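Local coordinates for putative uncharacterized protein (Pyrococcus furiosus, PDB 3VR0) that activates the archaeal proteasome, as a homologue of proteasome assembly chaperones that forms a four-subunit assembly, at residues V23-P28 with F62-S67; P68-Q73 with M85-Y90; R136-M141 with L195-G200. All blocks are in the same frame, centred on the assembly; numbering follows the deposited sequence.

Contact 1. Residues V23-P28 with F62-S67; sequences VVYERP and FAELYS
Pro28 lies over one face of the Phe62 ring, its CG 3.8 Å from the ring centroid and displaced toward the rim on the CD1 side, a CH-pi contact, the two side chains crossing at about a right angle. At the Phe62 edge, near the ring plane, sits the carbonyl Glu26 O. The Tyr25 ring is met at its edge by the carboxylate of Glu64, the two planes 79° apart, and the edge of the Tyr66 ring receives the methyl Val23 CG2. Tyr25 OH donates to Glu64 OE2 over a very short 2.4 Å, arriving from above the carboxylate plane. Glu64 reaches it with CG flanked by both backbone N and carbonyl carbon (chi1 56°) and the chain extended beyond; OE1 pairs with Lys61, so both oxygens of the buried carboxylate have a partner. In the backbone, Val23 and Glu64 form a hydrogen-bonded pair, with Val23 N to Glu64 O and Glu64 N to Val23 O both 2.8 Å. A third bond, Tyr25 N to Phe62 O at 2.7 Å, enters above the carbonyl plane. Val24 and Ala63, the non-hydrogen-bonded pair, turn their side chains to Phe129 of helix 116-131. This antiparallel ladder attaches strand 21-24, outermost within this chain, to the large mixed sheet; on the other side of strand 60-66, Phe62 and Ala63 both face Phe89, a classic beta bulge.

Contact 2. Residues P68-Q73 with M85-Y90; sequences PHFMHQ and MKNEFY
Met85 points its side chain at segment 68-73 and crosses both Met71 and Gln73 obliquely, while Phe70 lies beside the Met85 backbone and is turned edge-on to it. The Met85 chain runs extended to SD and then bends (chi3 -67°), which lays the terminal methyl CE against Met71 CB at 3.2 Å, closer than two carbons normally pack. Past that methyl runs the aliphatic part of Gln73, with CG 3.8 Å from Met85 CE. Phe70 has CG anti to its carbonyl carbon, and its ring offers an edge to the carbonyl Met85 O, 3.6 Å from CD2 and in the ring plane. Farther along the same ring, CZ meets the amide of Asn87, with OD1 3.7 Å away near the ring plane; ring and amide are tilted 48° apart. Asn87 ND2 is held by Thr109 O and, weakly, by Lys86 O. One water bridges the backbones, donating to Met71 O at 2.9 Å and Gln73 O at 2.8 Å and accepting from Met85 N at 3.0 Å. Beyond Met71 comes an inverse gamma turn centred on His72, whose ring stacks on His119 of the second subunit; His69, with Glu121, belongs to a gold site. With no direct hydrogen bond across, segment 68-73 rests on Met85 by apolar packing and on the Phe70 edge facing Met85 O and Asn87 OD1, while the water satisfies three backbone polar atoms.

Contact 3. Residues R136-M141 with L195-G200; sequences REIITM and LLLGIG
Strand 137-141 of the large mixed sheet packs here against helix 192-202, the helix that leads into the neighbouring parallel strand 206-214, in a plain alpha/beta layering of the PAC2 family fold. The local axes come within 8.9 Å and run nearly antiparallel, 155° apart. At the strand's start Glu137 points away from the helix, and its carboxylate is held by Arg100 and Tyr168. Ile138 is the first residue to face the helix. Its CG2, anti to the backbone N, lies 3.7 Å from Leu197 CD2, and the two side chains run antiparallel alongside each other, so that CB of Ile138 also rests against the same methyl. The longer branch, with CG1 beside the backbone N (chi1 -61°), carries CD1 toward the helix backbone, where Gly200 presents its bare CA at 4.4 Å. Ile139 turns back to the other side of the sheet, packing on Val231 and Leu235 of helix 221-235. Thr140 faces the helix again and meets Leu197 tip to tip: its methyl CG2 is 4.1 Å from Leu197 CG, and its hydroxyl OG1, flanked by both backbone N and carbonyl carbon, approaches Leu197 CD1. That hydroxyl has its polar partner in Ala193 O, near the start of the same helix. Leu196 adds its CB beside Thr140 CG2. Off this interface, Leu195 and Ile199 touch Gln73 and Leu84 of the third subunit, respectively. The end methyl of Ile138, CD1, stops 3.6 Å from Leu196 O, the carbonyl that accepts the helical bond from Gly200 N.

From the N terminus, contact 1 closes a loop of 33 residues that includes strand 34-37 and helix 45-57, bringing the edge strand 21-24 onto strand 60-66. Contact 2 follows directly along the chain and closes a shorter loop around the hairpin of strands 73-76 and 82-84. These two touch, because strands 60-66 and 87-92 are neighbours: Leu65 N lies 2.7 Å from Asn87 O, a probable hydrogen bond. Contact 3 closes last, over 53 residues, and ties a central strand to helix 192-202. The three loops are in series, neither nested nor crossed. All reach the same mixed sheet, contact 3 about 19 Å from the other two, centre to centre.

Contact 1. Residues V23-P28 with F62-S67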
# COMPACT_ATOMS: atom_id res chain seq x y z
N VAL C 23 4.41 -22.11 11.83
CA VAL C 23 3.94 -23.09 12.74
C VAL C 23 4.81 -24.34 12.47
O VAL C 23 4.86 -24.83 11.33
CB VAL C 23 2.47 -23.45 12.42
CG1 VAL C 23 1.96 -24.49 13.41
CG2 VAL C 23 1.56 -22.20 12.47
N VAL C 24 5.49 -24.83 13.52
CA VAL C 24 6.53 -25.85 13.35
C VAL C 24 6.06 -27.09 14.08
O VAL C 24 5.78 -27.02 15.26
CB VAL C 24 7.85 -25.41 13.93
CG1 VAL C 24 8.97 -26.53 13.73
CG2 VAL C 24 8.25 -24.07 13.35
N TYR C 25 5.93 -28.20 13.36
CA TYR C 25 5.36 -29.41 13.93
C TYR C 25 6.37 -30.22 14.75
O TYR C 25 6.00 -30.72 15.80
CB TYR C 25 4.65 -30.25 12.85
CG TYR C 25 3.52 -29.42 12.24
CD1 TYR C 25 2.53 -28.85 13.07
CD2 TYR C 25 3.46 -29.17 10.86
CE1 TYR C 25 1.51 -28.08 12.53
CE2 TYR C 25 2.46 -28.41 10.31
CZ TYR C 25 1.47 -27.85 11.15
OH TYR C 25 0.46 -27.08 10.61
N GLU C 26 7.62 -30.28 14.27
CA GLU C 26 8.72 -30.93 14.99
C GLU C 26 10.01 -30.32 14.50
O GLU C 26 10.07 -29.71 13.42
CB GLU C 26 8.72 -32.45 14.66
CG GLU C 26 8.96 -32.71 13.15
CD GLU C 26 9.24 -34.17 12.80
OE1 GLU C 26 10.02 -34.82 13.54
OE2 GLU C 26 8.65 -34.65 11.80
N ARG C 27 11.07 -30.56 15.24
CA ARG C 27 12.41 -30.27 14.83
C ARG C 27 13.11 -31.50 14.26
O ARG C 27 13.59 -32.36 15.03
CB ARG C 27 13.21 -29.80 16.02
CG ARG C 27 12.50 -28.70 16.83
CD ARG C 27 13.52 -27.57 16.92
NE ARG C 27 12.78 -26.39 16.66
CZ ARG C 27 13.29 -25.28 16.20
NH1 ARG C 27 14.58 -25.19 15.92
NH2 ARG C 27 12.46 -24.28 15.99
N PRO C 28 13.25 -31.54 12.94
CA PRO C 28 13.84 -32.72 12.29
C PRO C 28 15.32 -32.84 12.57
O PRO C 28 16.06 -31.85 12.86
CB PRO C 28 13.57 -32.49 10.78
CG PRO C 28 12.43 -31.39 10.77
CD PRO C 28 12.83 -30.53 11.96
N PHE C 62 7.12 -30.63 7.80
CA PHE C 62 7.37 -30.28 9.21
C PHE C 62 7.03 -28.88 9.70
O PHE C 62 7.09 -28.64 10.92
CB PHE C 62 8.80 -30.58 9.61
CG PHE C 62 9.85 -29.63 9.04
CD1 PHE C 62 10.51 -28.75 9.85
CD2 PHE C 62 10.21 -29.69 7.69
CE1 PHE C 62 11.48 -27.95 9.37
CE2 PHE C 62 11.21 -28.90 7.19
CZ PHE C 62 11.82 -28.01 8.02
N ALA C 63 6.70 -27.95 8.79
CA ALA C 63 6.28 -26.61 9.20
C ALA C 63 5.37 -25.95 8.15
O ALA C 63 5.43 -26.30 6.98
CB ALA C 63 7.50 -25.72 9.44
N GLU C 64 4.53 -25.02 8.57
CA GLU C 64 3.86 -24.22 7.57
C GLU C 64 3.85 -22.72 7.88
O GLU C 64 3.93 -22.30 9.04
CB GLU C 64 2.52 -24.85 7.08
CG GLU C 64 1.51 -25.15 8.07
CD GLU C 64 0.51 -26.26 7.62
OE1 GLU C 64 0.64 -26.87 6.51
OE2 GLU C 64 -0.42 -26.50 8.41
N LEU C 65 3.88 -21.94 6.80
CA LEU C 65 4.01 -20.48 6.92
C LEU C 65 2.69 -19.81 6.56
O LEU C 65 2.10 -20.12 5.55
CB LEU C 65 5.16 -20.00 6.05
CG LEU C 65 5.53 -18.52 6.07
CD1 LEU C 65 7.02 -18.32 5.72
CD2 LEU C 65 4.60 -17.68 5.10
N TYR C 66 2.23 -18.91 7.39
CA TYR C 66 1.09 -18.09 7.05
C TYR C 66 1.53 -16.64 7.12
O TYR C 66 2.39 -16.28 7.93
CB TYR C 66 -0.03 -18.30 8.07
CG TYR C 66 -0.53 -19.76 8.14
CD1 TYR C 66 -1.50 -20.22 7.27
CD2 TYR C 66 0.03 -20.68 9.06
CE1 TYR C 66 -1.95 -21.55 7.32
CE2 TYR C 66 -0.40 -22.04 9.13
CZ TYR C 66 -1.39 -22.46 8.27
OH TYR C 66 -1.86 -23.76 8.34
N SER C 67 0.88 -15.80 6.32
CA SER C 67 1.25 -14.39 6.27
C SER C 67 0.07 -13.47 6.06
O SER C 67 -0.74 -13.69 5.16
CB SER C 67 2.19 -14.18 5.09
OG SER C 67 2.62 -12.82 5.13

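Contact 2. Residues P68-Q73 with M85-Y90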
# COMPACT_ATOMS: atom_id res chain seq x y z
N PRO C 68 -0.00 -12.41 6.84
CA PRO C 68 -1.02 -11.36 6.69
C PRO C 68 -0.72 -10.49 5.44
O PRO C 68 -1.54 -9.62 5.11
CB PRO C 68 -0.87 -10.52 7.99
CG PRO C 68 0.74 -10.70 8.29
CD PRO C 68 0.86 -12.19 8.04
N HIS C 69 0.41 -10.73 4.74
CA HIS C 69 0.72 -10.09 3.45
C HIS C 69 0.23 -10.92 2.28
O HIS C 69 0.32 -10.46 1.14
CB HIS C 69 2.21 -9.84 3.29
CG HIS C 69 2.73 -8.84 4.27
ND1 HIS C 69 2.65 -7.48 4.06
CD2 HIS C 69 3.29 -9.00 5.50
CE1 HIS C 69 3.14 -6.85 5.12
NE2 HIS C 69 3.55 -7.75 6.00
N PHE C 70 -0.26 -12.15 2.53
CA PHE C 70 -0.81 -12.96 1.44
C PHE C 70 -2.20 -12.44 1.11
O PHE C 70 -2.79 -11.72 1.91
CB PHE C 70 -0.92 -14.44 1.86
CG PHE C 70 0.40 -15.18 1.88
CD1 PHE C 70 1.53 -14.68 1.22
CD2 PHE C 70 0.51 -16.42 2.54
CE1 PHE C 70 2.77 -15.41 1.21
CE2 PHE C 70 1.75 -17.15 2.57
CZ PHE C 70 2.88 -16.63 1.89
N MET C 71 -2.77 -12.82 -0.03
CA MET C 71 -4.15 -12.41 -0.35
C MET C 71 -5.12 -12.77 0.80
O MET C 71 -5.02 -13.85 1.44
CB MET C 71 -4.58 -13.05 -1.67
CG MET C 71 -6.01 -12.75 -2.10
SD MET C 71 -6.33 -10.98 -2.32
CE MET C 71 -8.10 -11.23 -2.52
N HIS C 72 -6.06 -11.86 1.03
CA HIS C 72 -6.95 -11.92 2.16
C HIS C 72 -8.11 -12.88 1.92
O HIS C 72 -9.28 -12.49 1.90
CB HIS C 72 -7.44 -10.51 2.52
CG HIS C 72 -8.00 -9.72 1.37
ND1 HIS C 72 -7.21 -8.99 0.51
CD2 HIS C 72 -9.29 -9.52 0.97
CE1 HIS C 72 -7.98 -8.37 -0.38
NE2 HIS C 72 -9.24 -8.68 -0.13
N GLN C 73 -7.78 -14.16 1.72
CA GLN C 73 -8.80 -15.17 1.46
C GLN C 73 -8.39 -16.53 2.01
O GLN C 73 -7.23 -16.77 2.35
CB GLN C 73 -9.03 -15.36 -0.05
CG GLN C 73 -7.81 -16.09 -0.70
CD GLN C 73 -7.71 -15.84 -2.23
OE1 GLN C 73 -6.82 -16.37 -2.88
NE2 GLN C 73 -8.60 -15.03 -2.77
N MET C 85 -4.18 -19.23 2.94
CA MET C 85 -3.09 -19.48 2.05
C MET C 85 -1.80 -19.60 2.84
O MET C 85 -1.66 -18.98 3.92
CB MET C 85 -3.04 -18.41 0.97
CG MET C 85 -4.31 -18.52 0.02
SD MET C 85 -4.05 -17.73 -1.53
CE MET C 85 -4.00 -16.12 -0.84
N LYS C 86 -0.89 -20.43 2.35
CA LYS C 86 0.22 -20.84 3.17
C LYS C 86 1.36 -21.34 2.31
O LYS C 86 1.19 -21.58 1.09
CB LYS C 86 -0.26 -21.95 4.16
CG LYS C 86 -0.53 -23.32 3.44
CD LYS C 86 -1.26 -24.35 4.36
CE LYS C 86 -1.36 -25.70 3.64
NZ LYS C 86 -2.07 -26.70 4.48
N ASN C 87 2.54 -21.42 2.91
CA ASN C 87 3.65 -22.16 2.32
C ASN C 87 3.92 -23.35 3.27
O ASN C 87 3.53 -23.32 4.47
CB ASN C 87 4.91 -21.30 2.20
CG ASN C 87 4.71 -20.07 1.29
OD1 ASN C 87 5.53 -19.15 1.33
ND2 ASN C 87 3.62 -20.05 0.47
N GLU C 88 4.59 -24.38 2.75
CA GLU C 88 4.82 -25.60 3.50
C GLU C 88 6.27 -25.91 3.39
O GLU C 88 6.84 -25.76 2.31
CB GLU C 88 4.03 -26.75 2.90
CG GLU C 88 2.51 -26.59 2.99
CD GLU C 88 1.75 -27.76 2.31
OE1 GLU C 88 2.21 -28.30 1.25
OE2 GLU C 88 0.68 -28.14 2.85
N PHE C 89 6.87 -26.34 4.50
CA PHE C 89 8.24 -26.80 4.49
C PHE C 89 8.26 -28.33 4.67
O PHE C 89 7.57 -28.85 5.57
CB PHE C 89 9.05 -26.17 5.62
CG PHE C 89 9.24 -24.70 5.49
CD1 PHE C 89 10.45 -24.16 4.96
CD2 PHE C 89 8.27 -23.82 5.96
CE1 PHE C 89 10.64 -22.77 4.89
CE2 PHE C 89 8.46 -22.40 5.87
CZ PHE C 89 9.63 -21.89 5.35
N TYR C 90 9.04 -29.02 3.83
CA TYR C 90 9.23 -30.47 3.90
C TYR C 90 10.70 -30.73 4.14
O TYR C 90 11.56 -29.95 3.69
CB TYR C 90 8.84 -31.14 2.57
CG TYR C 90 7.36 -31.11 2.30
CD1 TYR C 90 6.57 -32.22 2.50
CD2 TYR C 90 6.75 -29.94 1.88
CE1 TYR C 90 5.19 -32.17 2.27
CE2 TYR C 90 5.40 -29.87 1.64
CZ TYR C 90 4.63 -30.97 1.85
OH TYR C 90 3.28 -30.86 1.60
O HOH W 1 -4.56 -16.21 3.09

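Contact 3. Residues R136-M141 with L195-G200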
# COMPACT_ATOMS: atom_id res chain seq x y z
N ARG C 136 23.04 -23.07 5.14
CA ARG C 136 23.95 -22.05 4.61
C ARG C 136 23.67 -21.87 3.14
O ARG C 136 23.94 -20.82 2.59
CB ARG C 136 25.45 -22.48 4.76
CG ARG C 136 25.90 -22.68 6.26
CD ARG C 136 27.29 -23.39 6.38
NE ARG C 136 27.28 -24.66 5.61
CZ ARG C 136 28.14 -24.95 4.63
NH1 ARG C 136 29.14 -24.09 4.34
NH2 ARG C 136 28.01 -26.11 3.97
N GLU C 137 23.16 -22.93 2.50
CA GLU C 137 23.21 -23.06 1.07
C GLU C 137 21.78 -23.17 0.53
O GLU C 137 20.95 -23.90 1.10
CB GLU C 137 23.99 -24.33 0.66
CG GLU C 137 24.31 -24.35 -0.86
CD GLU C 137 25.23 -25.54 -1.30
OE1 GLU C 137 25.84 -26.17 -0.42
OE2 GLU C 137 25.28 -25.86 -2.51
N ILE C 138 21.51 -22.45 -0.56
CA ILE C 138 20.15 -22.29 -1.07
C ILE C 138 20.10 -22.60 -2.54
O ILE C 138 20.95 -22.13 -3.26
CB ILE C 138 19.69 -20.84 -0.88
CG1 ILE C 138 19.69 -20.45 0.59
CG2 ILE C 138 18.30 -20.60 -1.42
CD1 ILE C 138 19.79 -18.88 0.86
N ILE C 139 19.09 -23.32 -3.01
CA ILE C 139 18.92 -23.48 -4.44
C ILE C 139 17.51 -23.02 -4.75
O ILE C 139 16.57 -23.52 -4.17
CB ILE C 139 19.08 -24.99 -4.83
CG1 ILE C 139 20.51 -25.49 -4.51
CG2 ILE C 139 18.80 -25.15 -6.31
CD1 ILE C 139 20.71 -27.00 -4.90
N THR C 140 17.33 -22.05 -5.65
CA THR C 140 15.96 -21.66 -6.01
C THR C 140 15.63 -22.13 -7.43
O THR C 140 16.47 -22.14 -8.29
CB THR C 140 15.73 -20.14 -5.88
OG1 THR C 140 16.60 -19.49 -6.76
CG2 THR C 140 16.10 -19.62 -4.44
N MET C 141 14.38 -22.49 -7.64
CA MET C 141 13.94 -23.03 -8.88
C MET C 141 12.80 -22.16 -9.32
O MET C 141 11.95 -21.78 -8.51
CB MET C 141 13.43 -24.46 -8.64
CG MET C 141 14.52 -25.38 -7.95
SD MET C 141 13.92 -27.07 -7.94
CE MET C 141 12.40 -26.92 -7.06
N LEU C 195 14.81 -13.10 -3.95
CA LEU C 195 15.08 -12.51 -2.62
C LEU C 195 15.76 -13.48 -1.64
O LEU C 195 16.62 -13.05 -0.85
CB LEU C 195 13.77 -12.04 -1.96
CG LEU C 195 13.07 -10.81 -2.56
CD1 LEU C 195 12.09 -10.26 -1.57
CD2 LEU C 195 14.14 -9.75 -3.00
N LEU C 196 15.40 -14.78 -1.70
CA LEU C 196 16.10 -15.75 -0.79
C LEU C 196 17.58 -15.69 -0.96
O LEU C 196 18.32 -15.72 0.02
CB LEU C 196 15.59 -17.18 -0.96
CG LEU C 196 14.12 -17.30 -0.52
CD1 LEU C 196 13.54 -18.71 -0.88
CD2 LEU C 196 13.97 -17.03 0.96
N LEU C 197 18.02 -15.58 -2.21
CA LEU C 197 19.48 -15.53 -2.45
C LEU C 197 20.02 -14.15 -2.10
O LEU C 197 21.09 -14.03 -1.44
CB LEU C 197 19.80 -15.85 -3.92
CG LEU C 197 19.40 -17.27 -4.35
CD1 LEU C 197 19.61 -17.40 -5.84
CD2 LEU C 197 20.23 -18.35 -3.60
N GLY C 198 19.29 -13.10 -2.51
CA GLY C 198 19.79 -11.71 -2.25
C GLY C 198 19.91 -11.40 -0.79
O GLY C 198 20.91 -10.88 -0.33
N ILE C 199 18.87 -11.75 -0.04
CA ILE C 199 18.89 -11.55 1.40
C ILE C 199 19.82 -12.55 2.04
O ILE C 199 20.57 -12.22 2.97
CB ILE C 199 17.48 -11.65 2.02
CG1 ILE C 199 16.53 -10.60 1.38
CG2 ILE C 199 17.57 -11.42 3.55
CD1 ILE C 199 15.05 -10.88 1.63
N GLY C 200 19.78 -13.79 1.55
CA GLY C 200 20.67 -14.80 2.13
C GLY C 200 22.11 -14.37 2.08
O GLY C 200 22.87 -14.51 3.06